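PDB 1PQ4: periplasmic binding protein component of an ABC type zinc uptake transporter from Synechocystis sp., which binds zinc in the periplasm and probably delivers it to the membrane part of an ABC-type zinc uptake transporter. Local coordinates for residues V56-Q64 against V129-S137; Q190-W200 against N236-F247. All coordinates share one frame; numbering follows the deposited sequence.

The two contacts come one after the other along the chain: contact 1 closes before contact 2 opens. Their centres lie about 21 Å apart, on the two sides of the zinc ion. Contact 1 joins the loop after strand 54-57, a strand of the four-stranded parallel sheet, to the loop that leads into helix 138-155. Contact 2 pairs the region of strand 192-195 with that of strand 240-244. Contact 1 supplies His133 to the metal and contact 2 supplies His197; His37 is the third histidine. The contacts also touch directly, with His133 CB 3.3 Å from Ser199 O. The zinc thus sits between two lobes, as in other cluster 9 solute-binding proteins.

Contact 1 (V56-Q64 against V129-S137); sequences VLIGLGFEQ and VADPHIWLS. With ZN (zinc ion), chain C.
Phe62 and Trp135 meet in an offset edge-to-face pair. The indole edge points at the phenyl face, with the planes at 64° and Trp135 CH2 3.9 Å from Phe62 CE1. With CG between its backbone N and carbonyl carbon (chi1 68°), the indole of Trp135 is brought against Phe62. Its NE1 bonds to Pro268 O. Ile58 CG2 lies at the indole edge, 4.2 Å from Trp135 CE3, and also approaches Ile134 CD1. Pro132 CG packs 4.0 Å from Phe62 CD1. Leu60 reaches across with both methyls: CD1 lies 3.6 Å from Ile134 CG2, while CD2 rests near Ala130 CB. This apolar layer backs one histidine of the zinc site. His133 binds zinc through NE2 at 2.1 Å. Its ring is held by Asp131, whose OD1 accepts from His133 ND1 (2.6 Å) on the syn side and from His133 N on the anti side. The second bond makes an Asx turn and holds the carboxylate in place. The ND1 bond, close to the ring plane, fixes the rotation of the imidazole, and the carboxylate may make it a stronger zinc ligand. Pro132 CG sits over one imidazole face. Water 1 bridges the backbones, donating to Leu60 O and Ala130 O.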
loop_
_atom_site.group_PDB
_atom_site.type_symbol
_atom_site.label_atom_id
_atom_site.label_comp_id
_atom_site.label_asym_id
_atom_site.label_seq_id
_atom_site.Cartn_x
_atom_site.Cartn_y
_atom_site.Cartn_z
ATOM N N VAL A 56 11.118 8.531 4.709
ATOM C CA VAL A 56 10.370 7.449 5.350
ATOM C C VAL A 56 10.208 6.233 4.441
ATOM O O VAL A 56 9.536 6.290 3.412
ATOM C CB VAL A 56 8.990 7.946 5.836
ATOM C CG1 VAL A 56 8.160 6.739 6.433
ATOM C CG2 VAL A 56 9.214 8.988 6.929
ATOM N N LEU A 57 10.867 5.141 4.826
ATOM C CA LEU A 57 10.842 3.902 4.086
ATOM C C LEU A 57 9.636 3.038 4.407
ATOM O O LEU A 57 9.189 2.957 5.572
ATOM C CB LEU A 57 12.056 3.050 4.461
ATOM C CG LEU A 57 13.441 3.687 4.284
ATOM C CD1 LEU A 57 14.477 2.939 5.163
ATOM C CD2 LEU A 57 13.804 3.661 2.820
ATOM N N ILE A 58 9.125 2.368 3.387
ATOM C CA ILE A 58 8.085 1.384 3.652
ATOM C C ILE A 58 8.872 0.237 4.349
ATOM O O ILE A 58 8.399 -0.407 5.289
ATOM C CB ILE A 58 7.496 0.859 2.321
ATOM C CG1 ILE A 58 6.527 1.911 1.724
ATOM C CG2 ILE A 58 6.848 -0.497 2.529
ATOM C CD1 ILE A 58 7.202 3.078 1.107
ATOM N N GLY A 59 10.090 -0.022 3.870
ATOM C CA GLY A 59 10.883 -1.087 4.473
ATOM C C GLY A 59 10.636 -2.431 3.809
ATOM O O GLY A 59 10.063 -2.504 2.723
ATOM N N LEU A 60 11.049 -3.492 4.481
ATOM C CA LEU A 60 10.900 -4.858 3.988
ATOM C C LEU A 60 11.446 -5.042 2.598
ATOM O O LEU A 60 10.940 -5.845 1.825
ATOM C CB LEU A 60 9.412 -5.307 4.053
ATOM C CG LEU A 60 8.869 -5.369 5.489
ATOM C CD1 LEU A 60 7.362 -5.650 5.501
ATOM C CD2 LEU A 60 9.622 -6.499 6.271
ATOM N N GLY A 61 12.489 -4.303 2.267
ATOM C CA GLY A 61 13.049 -4.435 0.934
ATOM C C GLY A 61 12.357 -3.643 -0.152
ATOM O O GLY A 61 12.814 -3.611 -1.293
ATOM N N PHE A 62 11.253 -2.994 0.171
ATOM C CA PHE A 62 10.540 -2.221 -0.874
ATOM C C PHE A 62 11.446 -1.252 -1.657
ATOM O O PHE A 62 11.329 -1.120 -2.871
ATOM C CB PHE A 62 9.420 -1.419 -0.227
ATOM C CG PHE A 62 8.515 -0.758 -1.214
ATOM C CD1 PHE A 62 7.662 -1.527 -1.996
ATOM C CD2 PHE A 62 8.443 0.610 -1.298
ATOM C CE1 PHE A 62 6.712 -0.927 -2.843
ATOM C CE2 PHE A 62 7.499 1.230 -2.149
ATOM C CZ PHE A 62 6.631 0.454 -2.910
ATOM N N GLU A 63 12.325 -0.563 -0.944
ATOM C CA GLU A 63 13.226 0.436 -1.516
ATOM C C GLU A 63 14.631 -0.082 -1.880
ATOM O O GLU A 63 15.483 0.701 -2.316
ATOM C CB GLU A 63 13.406 1.585 -0.527
ATOM C CG GLU A 63 12.168 2.505 -0.314
ATOM C CD GLU A 63 11.260 2.071 0.816
ATOM O OE1 GLU A 63 11.578 1.079 1.508
ATOM O OE2 GLU A 63 10.217 2.743 1.035
ATOM N N GLN A 64 14.864 -1.378 -1.688
ATOM C CA GLN A 64 16.181 -1.995 -1.943
ATOM C C GLN A 64 16.860 -1.476 -3.222
ATOM O O GLN A 64 18.038 -1.148 -3.211
ATOM C CB GLN A 64 16.059 -3.555 -2.005
ATOM N N VAL A 129 11.089 -13.822 -0.479
ATOM C CA VAL A 129 11.169 -12.606 0.304
ATOM C C VAL A 129 9.880 -12.211 1.007
ATOM O O VAL A 129 8.868 -12.910 0.974
ATOM N N ALA A 130 9.946 -11.055 1.647
ATOM C CA ALA A 130 8.841 -10.499 2.389
ATOM C C ALA A 130 7.883 -9.751 1.464
ATOM O O ALA A 130 8.288 -9.160 0.473
ATOM C CB ALA A 130 9.371 -9.544 3.424
ATOM N N ASP A 131 6.603 -9.794 1.798
ATOM C CA ASP A 131 5.584 -9.072 1.017
ATOM C C ASP A 131 5.651 -7.684 1.616
ATOM O O ASP A 131 5.411 -7.498 2.800
ATOM C CB ASP A 131 4.210 -9.669 1.280
ATOM C CG ASP A 131 3.129 -9.026 0.421
ATOM O OD1 ASP A 131 3.209 -7.806 0.135
ATOM O OD2 ASP A 131 2.204 -9.757 0.054
ATOM N N PRO A 132 5.936 -6.680 0.796
ATOM C CA PRO A 132 6.036 -5.330 1.340
ATOM C C PRO A 132 4.751 -4.481 1.435
ATOM O O PRO A 132 4.807 -3.361 1.901
ATOM C CB PRO A 132 7.038 -4.674 0.381
ATOM C CG PRO A 132 6.569 -5.209 -0.944
ATOM C CD PRO A 132 6.225 -6.691 -0.653
ATOM N N HIS A 133 3.613 -5.047 1.057
ATOM C CA HIS A 133 2.403 -4.235 0.975
ATOM C C HIS A 133 1.723 -3.976 2.303
ATOM O O HIS A 133 0.492 -4.116 2.454
ATOM C CB HIS A 133 1.469 -4.903 -0.035
ATOM C CG HIS A 133 2.064 -5.061 -1.407
ATOM N ND1 HIS A 133 2.724 -6.213 -1.810
ATOM C CD2 HIS A 133 2.082 -4.225 -2.473
ATOM C CE1 HIS A 133 3.108 -6.080 -3.063
ATOM N NE2 HIS A 133 2.730 -4.890 -3.491
ATOM N N ILE A 134 2.535 -3.606 3.287
ATOM C CA ILE A 134 1.992 -3.428 4.633
ATOM C C ILE A 134 1.175 -2.135 4.818
ATOM O O ILE A 134 0.510 -1.965 5.844
ATOM C CB ILE A 134 3.143 -3.444 5.686
ATOM C CG1 ILE A 134 4.154 -2.304 5.357
ATOM C CG2 ILE A 134 3.817 -4.852 5.651
ATOM C CD1 ILE A 134 3.700 -0.873 5.182
ATOM N N TRP A 135 1.188 -1.256 3.818
ATOM C CA TRP A 135 0.484 0.015 4.004
ATOM C C TRP A 135 -1.010 -0.076 3.761
ATOM O O TRP A 135 -1.725 0.933 3.895
ATOM C CB TRP A 135 1.102 1.119 3.108
ATOM C CG TRP A 135 0.854 0.872 1.611
ATOM C CD1 TRP A 135 -0.227 1.265 0.862
ATOM C CD2 TRP A 135 1.742 0.199 0.722
ATOM N NE1 TRP A 135 -0.052 0.881 -0.459
ATOM C CE2 TRP A 135 1.150 0.226 -0.571
ATOM C CE3 TRP A 135 2.998 -0.419 0.895
ATOM C CZ2 TRP A 135 1.774 -0.339 -1.693
ATOM C CZ3 TRP A 135 3.622 -0.983 -0.216
ATOM C CH2 TRP A 135 3.010 -0.933 -1.496
ATOM N N LEU A 136 -1.472 -1.275 3.396
ATOM C CA LEU A 136 -2.899 -1.435 3.123
ATOM C C LEU A 136 -3.618 -2.168 4.242
ATOM O O LEU A 136 -4.752 -2.601 4.083
ATOM C CB LEU A 136 -3.096 -2.140 1.762
ATOM C CG LEU A 136 -2.603 -1.214 0.624
ATOM C CD1 LEU A 136 -2.423 -2.048 -0.646
ATOM C CD2 LEU A 136 -3.551 -0.042 0.387
ATOM N N SER A 137 -2.930 -2.346 5.376
ATOM C CA SER A 137 -3.531 -2.986 6.560
ATOM C C SER A 137 -3.670 -1.924 7.651
ATOM O O SER A 137 -2.646 -1.444 8.180
ATOM C CB SER A 137 -2.610 -4.094 7.085
ATOM O OG SER A 137 -3.051 -4.519 8.368
HETATM ZN ZN ZN C . 2.823 -3.948 -5.379
HETATM O O HOH W 1 10.211 -7.119 -0.350
HETATM O O HOH W 2 1.746 -1.945 -5.210
#

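Contact 2 (Q190-W200 against N236-F247); sequences QRKFIVFHPSW and NNLTMVFGETQF. With ZN (zinc ion), chain C.
Asn236 takes a hydrogen bond from Lys192 across the start of the contact, with Lys192 NZ 2.9 Å from Asn236 OD1; its ND2 is hydrogen-bonded to Thr232 O. The lysine chain is extended beyond CG and crosses the amide at about a right angle. Leu238 follows, its CD2 lying 3.8 Å from Gln190 CD. Met240 O is joined to Ile194 N by water 3, which accepts from the amide and donates to the carbonyl. Phe242 N donates directly to Ile194 O at 3.0 Å. Its ring edge also faces that carbonyl oxygen, and its CB packs on Val195 CG1. Glu244 is bent at chi2 (112°), which turns its carboxylate toward the 196-200 loop. OE1 accepts from His197 N (2.9 Å, 168°) on the syn side. OE2 takes a bond from Trp200 NE1 (3.3 Å), above the carboxylate plane, and a weak one from Ser199 OG. The acid thus grips the loop that carries the metal ligand. Phe247 ends the walk in an offset stack on His197, centroids 4.3 Å apart and planes at 22°. Its CB also packs against Phe196 CD2. His197 ND1 bonds to Glu215 OE1, while NE2 binds zinc. This is the C-terminal-lobe contribution to the zinc site, one histidine of three, in the loop just after strand 192-195, as in cluster 9 binding proteins.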
loop_
_atom_site.group_PDB
_atom_site.type_symbol
_atom_site.label_atom_id
_atom_site.label_comp_id
_atom_site.label_asym_id
_atom_site.label_seq_id
_atom_site.Cartn_x
_atom_site.Cartn_y
_atom_site.Cartn_z
ATOM N N GLN A 190 -18.937 -15.190 -0.010
ATOM C CA GLN A 190 -17.847 -15.395 -0.958
ATOM C C GLN A 190 -16.675 -14.569 -0.421
ATOM O O GLN A 190 -16.739 -13.333 -0.299
ATOM C CB GLN A 190 -18.254 -14.929 -2.373
ATOM C CG GLN A 190 -17.129 -14.974 -3.445
ATOM C CD GLN A 190 -16.455 -16.339 -3.544
ATOM O OE1 GLN A 190 -15.421 -16.584 -2.927
ATOM N NE2 GLN A 190 -17.052 -17.241 -4.320
ATOM N N ARG A 191 -15.603 -15.255 -0.083
ATOM C CA ARG A 191 -14.457 -14.558 0.500
ATOM C C ARG A 191 -13.331 -14.313 -0.494
ATOM O O ARG A 191 -12.360 -13.620 -0.209
ATOM C CB ARG A 191 -13.901 -15.414 1.633
ATOM C CG ARG A 191 -13.745 -14.690 2.891
ATOM C CD ARG A 191 -14.786 -15.137 3.862
ATOM N NE ARG A 191 -15.867 -14.197 4.023
ATOM C CZ ARG A 191 -15.787 -12.985 4.568
ATOM N NH1 ARG A 191 -14.656 -12.460 5.028
ATOM N NH2 ARG A 191 -16.903 -12.316 4.719
ATOM N N LYS A 192 -13.474 -14.873 -1.671
ATOM C CA LYS A 192 -12.435 -14.773 -2.688
ATOM C C LYS A 192 -12.589 -13.580 -3.627
ATOM O O LYS A 192 -13.724 -13.194 -3.922
ATOM C CB LYS A 192 -12.470 -16.059 -3.514
ATOM C CG LYS A 192 -12.347 -17.313 -2.660
ATOM C CD LYS A 192 -12.361 -18.594 -3.498
ATOM C CE LYS A 192 -12.308 -19.817 -2.579
ATOM N NZ LYS A 192 -12.085 -21.094 -3.302
ATOM N N PHE A 193 -11.473 -12.956 -4.047
ATOM C CA PHE A 193 -11.550 -11.863 -5.056
ATOM C C PHE A 193 -10.324 -11.998 -5.958
ATOM O O PHE A 193 -9.261 -12.438 -5.524
ATOM C CB PHE A 193 -11.690 -10.432 -4.471
ATOM C CG PHE A 193 -10.521 -9.956 -3.643
ATOM C CD1 PHE A 193 -9.691 -8.949 -4.120
ATOM C CD2 PHE A 193 -10.273 -10.488 -2.357
ATOM C CE1 PHE A 193 -8.636 -8.459 -3.351
ATOM C CE2 PHE A 193 -9.202 -10.000 -1.559
ATOM C CZ PHE A 193 -8.390 -8.984 -2.063
ATOM N N ILE A 194 -10.489 -11.678 -7.236
ATOM C CA ILE A 194 -9.379 -11.810 -8.201
ATOM C C ILE A 194 -8.894 -10.434 -8.521
ATOM O O ILE A 194 -9.687 -9.555 -8.807
ATOM C CB ILE A 194 -9.846 -12.412 -9.525
ATOM C CG1 ILE A 194 -10.588 -13.696 -9.266
ATOM C CG2 ILE A 194 -8.652 -12.670 -10.443
ATOM C CD1 ILE A 194 -11.185 -14.336 -10.547
ATOM N N VAL A 195 -7.579 -10.259 -8.514
ATOM C CA VAL A 195 -6.960 -8.979 -8.786
ATOM C C VAL A 195 -5.784 -9.262 -9.674
ATOM O O VAL A 195 -5.310 -10.392 -9.768
ATOM C CB VAL A 195 -6.379 -8.281 -7.521
ATOM C CG1 VAL A 195 -7.458 -7.852 -6.646
ATOM C CG2 VAL A 195 -5.436 -9.260 -6.757
ATOM N N PHE A 196 -5.328 -8.236 -10.338
ATOM C CA PHE A 196 -4.210 -8.478 -11.210
ATOM C C PHE A 196 -2.937 -8.570 -10.375
ATOM O O PHE A 196 -2.349 -9.631 -10.293
ATOM C CB PHE A 196 -4.080 -7.380 -12.258
ATOM C CG PHE A 196 -2.908 -7.600 -13.165
ATOM C CD1 PHE A 196 -2.930 -8.645 -14.098
ATOM C CD2 PHE A 196 -1.735 -6.869 -12.996
ATOM C CE1 PHE A 196 -1.817 -8.964 -14.840
ATOM C CE2 PHE A 196 -0.592 -7.198 -13.759
ATOM C CZ PHE A 196 -0.657 -8.250 -14.674
ATOM N N HIS A 197 -2.560 -7.458 -9.739
ATOM C CA HIS A 197 -1.305 -7.410 -8.953
ATOM C C HIS A 197 -1.652 -7.653 -7.479
ATOM O O HIS A 197 -2.514 -6.970 -6.915
ATOM C CB HIS A 197 -0.678 -6.045 -9.163
ATOM C CG HIS A 197 0.515 -5.802 -8.309
ATOM N ND1 HIS A 197 1.738 -6.393 -8.553
ATOM C CD2 HIS A 197 0.680 -5.025 -7.208
ATOM C CE1 HIS A 197 2.610 -5.988 -7.649
ATOM N NE2 HIS A 197 1.994 -5.164 -6.818
ATOM N N PRO A 198 -0.975 -8.628 -6.840
ATOM C CA PRO A 198 -1.251 -8.968 -5.448
ATOM C C PRO A 198 -0.724 -7.980 -4.444
ATOM O O PRO A 198 0.290 -8.194 -3.798
ATOM C CB PRO A 198 -0.640 -10.375 -5.306
ATOM C CG PRO A 198 0.595 -10.279 -6.163
ATOM C CD PRO A 198 0.135 -9.440 -7.381
ATOM N N SER A 199 -1.386 -6.865 -4.308
ATOM C CA SER A 199 -0.901 -5.960 -3.289
ATOM C C SER A 199 -1.783 -6.029 -2.053
ATOM O O SER A 199 -1.600 -5.246 -1.115
ATOM C CB SER A 199 -0.906 -4.544 -3.845
ATOM O OG SER A 199 -2.105 -4.306 -4.491
ATOM N N TRP A 200 -2.732 -6.964 -2.027
ATOM C CA TRP A 200 -3.697 -6.965 -0.925
ATOM C C TRP A 200 -3.599 -8.128 0.067
ATOM O O TRP A 200 -4.582 -8.422 0.759
ATOM C CB TRP A 200 -5.145 -6.921 -1.503
ATOM C CG TRP A 200 -5.352 -5.824 -2.525
ATOM C CD1 TRP A 200 -5.172 -5.907 -3.889
ATOM C CD2 TRP A 200 -5.654 -4.460 -2.242
ATOM N NE1 TRP A 200 -5.337 -4.663 -4.466
ATOM C CE2 TRP A 200 -5.630 -3.756 -3.474
ATOM C CE3 TRP A 200 -5.941 -3.756 -1.062
ATOM C CZ2 TRP A 200 -5.875 -2.387 -3.553
ATOM C CZ3 TRP A 200 -6.192 -2.388 -1.142
ATOM C CH2 TRP A 200 -6.152 -1.716 -2.386
ATOM N N ASN A 236 -15.808 -20.782 -8.874
ATOM C CA ASN A 236 -16.082 -20.032 -7.649
ATOM C C ASN A 236 -17.144 -18.965 -7.879
ATOM O O ASN A 236 -17.390 -18.126 -7.021
ATOM C CB ASN A 236 -14.794 -19.378 -7.112
ATOM C CG ASN A 236 -13.921 -20.351 -6.329
ATOM O OD1 ASN A 236 -14.224 -20.689 -5.178
ATOM N ND2 ASN A 236 -12.837 -20.810 -6.948
ATOM N N ASN A 237 -17.782 -18.995 -9.039
ATOM C CA ASN A 237 -18.815 -18.010 -9.350
ATOM C C ASN A 237 -18.412 -16.552 -9.128
ATOM O O ASN A 237 -19.249 -15.742 -8.714
ATOM C CB ASN A 237 -20.080 -18.280 -8.524
ATOM C CG ASN A 237 -20.721 -19.599 -8.857
ATOM O OD1 ASN A 237 -21.335 -19.754 -9.910
ATOM N ND2 ASN A 237 -20.573 -20.573 -7.959
ATOM N N LEU A 238 -17.165 -16.184 -9.423
ATOM C CA LEU A 238 -16.771 -14.783 -9.207
ATOM C C LEU A 238 -17.506 -13.808 -10.156
ATOM O O LEU A 238 -17.673 -14.064 -11.340
ATOM C CB LEU A 238 -15.250 -14.647 -9.296
ATOM C CG LEU A 238 -14.573 -15.539 -8.241
ATOM C CD1 LEU A 238 -13.077 -15.451 -8.392
ATOM C CD2 LEU A 238 -14.996 -15.120 -6.819
ATOM N N THR A 239 -17.946 -12.697 -9.599
ATOM C CA THR A 239 -18.741 -11.690 -10.289
ATOM C C THR A 239 -18.006 -10.494 -10.880
ATOM O O THR A 239 -18.541 -9.752 -11.713
ATOM C CB THR A 239 -19.796 -11.157 -9.271
ATOM O OG1 THR A 239 -21.007 -11.914 -9.415
ATOM C CG2 THR A 239 -20.069 -9.635 -9.420
ATOM N N MET A 240 -16.778 -10.296 -10.432
ATOM C CA MET A 240 -16.051 -9.135 -10.854
ATOM C C MET A 240 -14.589 -9.454 -10.891
ATOM O O MET A 240 -14.126 -10.333 -10.160
ATOM C CB MET A 240 -16.312 -8.027 -9.854
ATOM C CG MET A 240 -15.961 -6.654 -10.310
ATOM S SD MET A 240 -17.387 -5.993 -11.134
ATOM C CE MET A 240 -18.633 -6.229 -9.827
ATOM N N VAL A 241 -13.855 -8.771 -11.752
ATOM C CA VAL A 241 -12.422 -9.009 -11.806
ATOM C C VAL A 241 -11.819 -7.637 -11.579
ATOM O O VAL A 241 -12.259 -6.654 -12.188
ATOM C CB VAL A 241 -11.956 -9.571 -13.162
ATOM C CG1 VAL A 241 -10.453 -9.766 -13.144
ATOM C CG2 VAL A 241 -12.668 -10.898 -13.431
ATOM N N PHE A 242 -10.850 -7.556 -10.666
ATOM C CA PHE A 242 -10.262 -6.269 -10.381
ATOM C C PHE A 242 -8.924 -6.124 -11.057
ATOM O O PHE A 242 -8.200 -7.087 -11.234
ATOM C CB PHE A 242 -10.093 -6.107 -8.886
ATOM C CG PHE A 242 -11.374 -6.094 -8.157
ATOM C CD1 PHE A 242 -11.812 -7.225 -7.475
ATOM C CD2 PHE A 242 -12.163 -4.955 -8.163
ATOM C CE1 PHE A 242 -13.032 -7.225 -6.800
ATOM C CE2 PHE A 242 -13.404 -4.946 -7.470
ATOM C CZ PHE A 242 -13.824 -6.083 -6.797
ATOM N N GLY A 243 -8.632 -4.901 -11.458
ATOM C CA GLY A 243 -7.343 -4.608 -12.071
ATOM C C GLY A 243 -6.840 -3.434 -11.255
ATOM O O GLY A 243 -7.523 -2.941 -10.358
ATOM N N GLU A 244 -5.650 -2.976 -11.550
ATOM C CA GLU A 244 -5.077 -1.863 -10.806
ATOM C C GLU A 244 -4.654 -0.820 -11.817
ATOM O O GLU A 244 -4.229 -1.168 -12.934
ATOM C CB GLU A 244 -3.871 -2.366 -9.990
ATOM C CG GLU A 244 -4.265 -2.883 -8.663
ATOM C CD GLU A 244 -4.079 -4.375 -8.500
ATOM O OE1 GLU A 244 -4.237 -5.115 -9.514
ATOM O OE2 GLU A 244 -3.793 -4.785 -7.333
ATOM N N THR A 245 -4.766 0.452 -11.441
ATOM C CA THR A 245 -4.414 1.549 -12.357
ATOM C C THR A 245 -2.992 1.540 -12.831
ATOM O O THR A 245 -2.718 1.981 -13.930
ATOM C CB THR A 245 -4.573 2.957 -11.727
ATOM O OG1 THR A 245 -5.152 2.863 -10.407
ATOM C CG2 THR A 245 -5.426 3.815 -12.628
ATOM N N GLN A 246 -2.082 1.054 -11.988
ATOM C CA GLN A 246 -0.660 1.067 -12.341
ATOM C C GLN A 246 -0.233 -0.058 -13.262
ATOM O O GLN A 246 0.908 -0.101 -13.674
ATOM C CB GLN A 246 0.209 1.036 -11.062
ATOM C CG GLN A 246 -0.019 2.238 -10.138
ATOM C CD GLN A 246 -1.281 2.099 -9.266
ATOM O OE1 GLN A 246 -1.725 3.066 -8.604
ATOM N NE2 GLN A 246 -1.858 0.895 -9.258
ATOM N N PHE A 247 -1.132 -0.987 -13.562
ATOM C CA PHE A 247 -0.762 -2.100 -14.426
ATOM C C PHE A 247 -1.805 -2.219 -15.523
ATOM O O PHE A 247 -2.923 -1.741 -15.386
ATOM C CB PHE A 247 -0.711 -3.407 -13.625
ATOM C CG PHE A 247 0.172 -3.339 -12.401
ATOM C CD1 PHE A 247 -0.326 -2.901 -11.180
ATOM C CD2 PHE A 247 1.515 -3.677 -12.485
ATOM C CE1 PHE A 247 0.503 -2.801 -10.063
ATOM C CE2 PHE A 247 2.355 -3.580 -11.362
ATOM C CZ PHE A 247 1.845 -3.144 -10.166
HETATM ZN ZN ZN C . 2.823 -3.948 -5.379
HETATM O O HOH W 3 -13.163 -10.974 -7.857
HETATM O O HOH W 2 1.746 -1.945 -5.210
#